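Local coordinates for protein DNA alpha-glucosyltransferase (Enterobacteria phage T4, PDB 1XV5) that belongs to the GT-B clan of glycosyltransferases and is built on two parallel-sheet, Rossmann-like domains, at residues M2-F7 and D75-I81. Sequence-based numbering, arbitrary orientation.
Sequences MRICIF and DCDILII
Strands 3-7 and 78-81 run side by side in the middle of a parallel sheet of the Rossmann-like kind found in GT-B glycosyltransferases, and illustrate how such a pairing can begin in a salt-bridge network, here of R3, D75 and D77. I78 N donates to R3 O, C5 N to I78 O, I80 N to C5 O (2.8 Å) and F7 N to I80 O (2.7 Å), the ladder of a regular parallel pair. At its first rung R3 O takes a second bond, at 2.7 Å, from D77 N, which comes in tilted from the carbonyl plane. The D77 carboxylate replaces a backbone acceptor: OD1 takes R3 N at 2.8 Å in an almost straight bond (171°), on its anti side. Its other oxygen, OD2, makes a longer salt bridge to R3 NH1 (3.6 Å), near the guanidinium plane, while D75 OD2 forms a salt bridge with R3 NH2 at 3.2 Å, the two planes almost perpendicular (85°). A bend at chi3 (-58°) turns the guanidinium across the 75-77 backbone, so that D75 O and C76 CA lie over one face.

Side chains alternate between the faces. On one, I4 CD1 packs on I78 CB (3.5 Å), the two isoleucines pointing the same way, and I4 CG2 meets I80 CD1; on the other, L79 CD1 fits beside C5 SG (3.7 Å) and F7 CB. Helix 17-30 covers the I4, I6, I78 and I80 face, F28 against I4 and Q24 against I6 and I80, whereas Y97 of helix 91-103 touches both F7 and I81 on the reverse. Strand 34-40 bonds to the far edge of strand 3-8, and strand 109-114 follows strand 78-83 in the sheet.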
ATOM      1  N   MET A   2     -18.136  -2.781 -19.155  1.00 33.67           N
ATOM      2  CA  MET A   2     -17.560  -4.112 -19.300  1.00 32.64           C
ATOM      3  C   MET A   2     -17.602  -4.908 -18.008  1.00 30.87           C
ATOM      4  O   MET A   2     -17.878  -4.369 -16.936  1.00 30.96           O
ATOM      5  CB  MET A   2     -16.105  -4.016 -19.763  1.00 34.70           C
ATOM      6  CG  MET A   2     -15.908  -3.363 -21.114  1.00 36.25           C
ATOM      7  SD  MET A   2     -14.157  -3.238 -21.500  1.00 41.69           S
ATOM      8  CE  MET A   2     -13.748  -1.692 -20.688  1.00 38.35           C
ATOM      9  N   ARG A   3     -17.323  -6.200 -18.125  1.00 29.35           N
ATOM     10  CA  ARG A   3     -17.295  -7.094 -16.978  1.00 28.07           C
ATOM     11  C   ARG A   3     -15.836  -7.233 -16.571  1.00 25.95           C
ATOM     12  O   ARG A   3     -14.991  -7.606 -17.384  1.00 24.79           O
ATOM     13  CB  ARG A   3     -17.865  -8.462 -17.354  1.00 30.63           C
ATOM     14  CG  ARG A   3     -19.313  -8.428 -17.827  1.00 35.79           C
ATOM     15  CD  ARG A   3     -19.738  -9.792 -18.351  1.00 39.24           C
ATOM     16  NE  ARG A   3     -18.876 -10.227 -19.448  1.00 43.09           N
ATOM     17  CZ  ARG A   3     -18.957 -11.414 -20.040  1.00 44.40           C
ATOM     18  NH1 ARG A   3     -18.129 -11.717 -21.031  1.00 46.07           N
ATOM     19  NH2 ARG A   3     -19.863 -12.297 -19.644  1.00 46.41           N
ATOM     20  N   ILE A   4     -15.544  -6.924 -15.313  1.00 24.26           N
ATOM     21  CA  ILE A   4     -14.182  -7.001 -14.804  1.00 22.89           C
ATOM     22  C   ILE A   4     -14.054  -8.044 -13.699  1.00 21.98           C
ATOM     23  O   ILE A   4     -14.924  -8.152 -12.836  1.00 22.80           O
ATOM     24  CB  ILE A   4     -13.733  -5.639 -14.213  1.00 22.61           C
ATOM     25  CG1 ILE A   4     -14.027  -4.506 -15.200  1.00 22.50           C
ATOM     26  CG2 ILE A   4     -12.246  -5.681 -13.885  1.00 20.47           C
ATOM     27  CD1 ILE A   4     -13.273  -4.612 -16.505  1.00 21.65           C
ATOM     28  N   CYS A   5     -12.979  -8.823 -13.739  1.00 20.90           N
ATOM     29  CA  CYS A   5     -12.727  -9.809 -12.697  1.00 21.61           C
ATOM     30  C   CYS A   5     -11.381  -9.482 -12.073  1.00 21.41           C
ATOM     31  O   CYS A   5     -10.351  -9.540 -12.742  1.00 21.61           O
ATOM     32  CB  CYS A   5     -12.682 -11.236 -13.247  1.00 22.37           C
ATOM     33  SG  CYS A   5     -12.269 -12.468 -11.959  1.00 23.77           S
ATOM     34  N   ILE A   6     -11.401  -9.117 -10.795  1.00 20.47           N
ATOM     35  CA  ILE A   6     -10.183  -8.791 -10.068  1.00 18.32           C
ATOM     36  C   ILE A   6      -9.796 -10.047  -9.300  1.00 18.07           C
ATOM     37  O   ILE A   6     -10.535 -10.514  -8.431  1.00 18.17           O
ATOM     38  CB  ILE A   6     -10.423  -7.609  -9.115  1.00 18.00           C
ATOM     39  CG1 ILE A   6     -10.933  -6.412  -9.923  1.00 18.62           C
ATOM     40  CG2 ILE A   6      -9.132  -7.256  -8.383  1.00 18.63           C
ATOM     41  CD1 ILE A   6     -11.342  -5.218  -9.082  1.00 16.70           C
ATOM     42  N   PHE A   7      -8.625 -10.577  -9.629  1.00 18.25           N
ATOM     43  CA  PHE A   7      -8.133 -11.828  -9.064  1.00 19.35           C
ATOM     44  C   PHE A   7      -6.858 -11.711  -8.224  1.00 19.35           C
ATOM     45  O   PHE A   7      -5.825 -11.245  -8.708  1.00 19.38           O
ATOM     46  CB  PHE A   7      -7.899 -12.788 -10.239  1.00 20.21           C
ATOM     47  CG  PHE A   7      -7.574 -14.206  -9.849  1.00 21.92           C
ATOM     48  CD1 PHE A   7      -6.904 -15.032 -10.751  1.00 21.76           C
ATOM     49  CD2 PHE A   7      -7.974 -14.736  -8.628  1.00 23.44           C
ATOM     50  CE1 PHE A   7      -6.637 -16.366 -10.447  1.00 22.38           C
ATOM     51  CE2 PHE A   7      -7.712 -16.071  -8.313  1.00 23.59           C
ATOM     52  CZ  PHE A   7      -7.043 -16.886  -9.227  1.00 23.74           C
ATOM     53  N   ASP A  75     -15.512 -15.347 -17.016  1.00 28.00           N
ATOM     54  CA  ASP A  75     -16.786 -14.641 -17.069  1.00 28.38           C
ATOM     55  C   ASP A  75     -16.565 -13.133 -17.016  1.00 27.74           C
ATOM     56  O   ASP A  75     -17.296 -12.414 -16.338  1.00 30.00           O
ATOM     57  CB  ASP A  75     -17.681 -15.064 -15.901  1.00 29.03           C
ATOM     58  CG  ASP A  75     -19.098 -14.532 -16.033  1.00 30.64           C
ATOM     59  OD1 ASP A  75     -19.769 -14.357 -14.994  1.00 31.85           O
ATOM     60  OD2 ASP A  75     -19.544 -14.300 -17.177  1.00 32.42           O
ATOM     61  N   CYS A  76     -15.551 -12.658 -17.731  1.00 26.14           N
ATOM     62  CA  CYS A  76     -15.247 -11.233 -17.758  1.00 25.20           C
ATOM     63  C   CYS A  76     -14.720 -10.822 -19.124  1.00 25.06           C
ATOM     64  O   CYS A  76     -14.505 -11.662 -19.999  1.00 24.74           O
ATOM     65  CB  CYS A  76     -14.196 -10.896 -16.696  1.00 24.21           C
ATOM     66  SG  CYS A  76     -12.540 -11.567 -17.031  1.00 24.65           S
ATOM     67  N   ASP A  77     -14.521  -9.520 -19.298  1.00 23.75           N
ATOM     68  CA  ASP A  77     -13.980  -8.970 -20.535  1.00 23.78           C
ATOM     69  C   ASP A  77     -12.525  -8.645 -20.244  1.00 22.99           C
ATOM     70  O   ASP A  77     -11.658  -8.737 -21.112  1.00 23.87           O
ATOM     71  CB  ASP A  77     -14.721  -7.690 -20.920  1.00 24.39           C
ATOM     72  CG  ASP A  77     -16.168  -7.941 -21.274  1.00 27.26           C
ATOM     73  OD1 ASP A  77     -17.049  -7.276 -20.688  1.00 25.78           O
ATOM     74  OD2 ASP A  77     -16.419  -8.803 -22.144  1.00 27.44           O
ATOM     75  N   ILE A  78     -12.273  -8.270 -18.996  1.00 21.88           N
ATOM     76  CA  ILE A  78     -10.935  -7.921 -18.547  1.00 20.66           C
ATOM     77  C   ILE A  78     -10.638  -8.638 -17.236  1.00 19.56           C
ATOM     78  O   ILE A  78     -11.409  -8.540 -16.281  1.00 20.53           O
ATOM     79  CB  ILE A  78     -10.823  -6.403 -18.320  1.00 21.06           C
ATOM     80  CG1 ILE A  78     -11.151  -5.666 -19.622  1.00 21.71           C
ATOM     81  CG2 ILE A  78      -9.429  -6.047 -17.822  1.00 21.30           C
ATOM     82  CD1 ILE A  78     -11.177  -4.156 -19.489  1.00 24.20           C
ATOM     83  N   LEU A  79      -9.531  -9.371 -17.202  1.00 18.41           N
ATOM     84  CA  LEU A  79      -9.125 -10.083 -15.995  1.00 19.46           C
ATOM     85  C   LEU A  79      -7.913  -9.364 -15.419  1.00 18.06           C
ATOM     86  O   LEU A  79      -6.897  -9.210 -16.095  1.00 18.54           O
ATOM     87  CB  LEU A  79      -8.748 -11.531 -16.316  1.00 18.91           C
ATOM     88  CG  LEU A  79      -8.161 -12.319 -15.140  1.00 18.77           C
ATOM     89  CD1 LEU A  79      -9.203 -12.460 -14.042  1.00 20.64           C
ATOM     90  CD2 LEU A  79      -7.707 -13.694 -15.619  1.00 20.82           C
ATOM     91  N   ILE A  80      -8.028  -8.923 -14.173  1.00 19.05           N
ATOM     92  CA  ILE A  80      -6.937  -8.217 -13.525  1.00 18.93           C
ATOM     93  C   ILE A  80      -6.327  -9.085 -12.439  1.00 18.15           C
ATOM     94  O   ILE A  80      -6.979  -9.412 -11.451  1.00 21.14           O
ATOM     95  CB  ILE A  80      -7.424  -6.891 -12.914  1.00 19.65           C
ATOM     96  CG1 ILE A  80      -8.055  -6.026 -14.009  1.00 19.65           C
ATOM     97  CG2 ILE A  80      -6.254  -6.157 -12.261  1.00 18.32           C
ATOM     98  CD1 ILE A  80      -8.652  -4.728 -13.509  1.00 17.71           C
ATOM     99  N   ILE A  81      -5.073  -9.469 -12.637  1.00 17.44           N
ATOM    100  CA  ILE A  81      -4.377 -10.305 -11.674  1.00 17.16           C
ATOM    101  C   ILE A  81      -3.437  -9.444 -10.839  1.00 16.90           C
ATOM    102  O   ILE A  81      -2.420  -8.949 -11.333  1.00 18.79           O
ATOM    103  CB  ILE A  81      -3.585 -11.409 -12.392  1.00 17.22           C
ATOM    104  CG1 ILE A  81      -4.533 -12.200 -13.301  1.00 19.93           C
ATOM    105  CG2 ILE A  81      -2.938 -12.333 -11.371  1.00 16.12           C
ATOM    106  CD1 ILE A  81      -3.873 -13.352 -14.040  1.00 21.26           C
TER
HETATM  107  O   HOH W   1     -16.568 -10.831 -14.134  1.00 38.15           O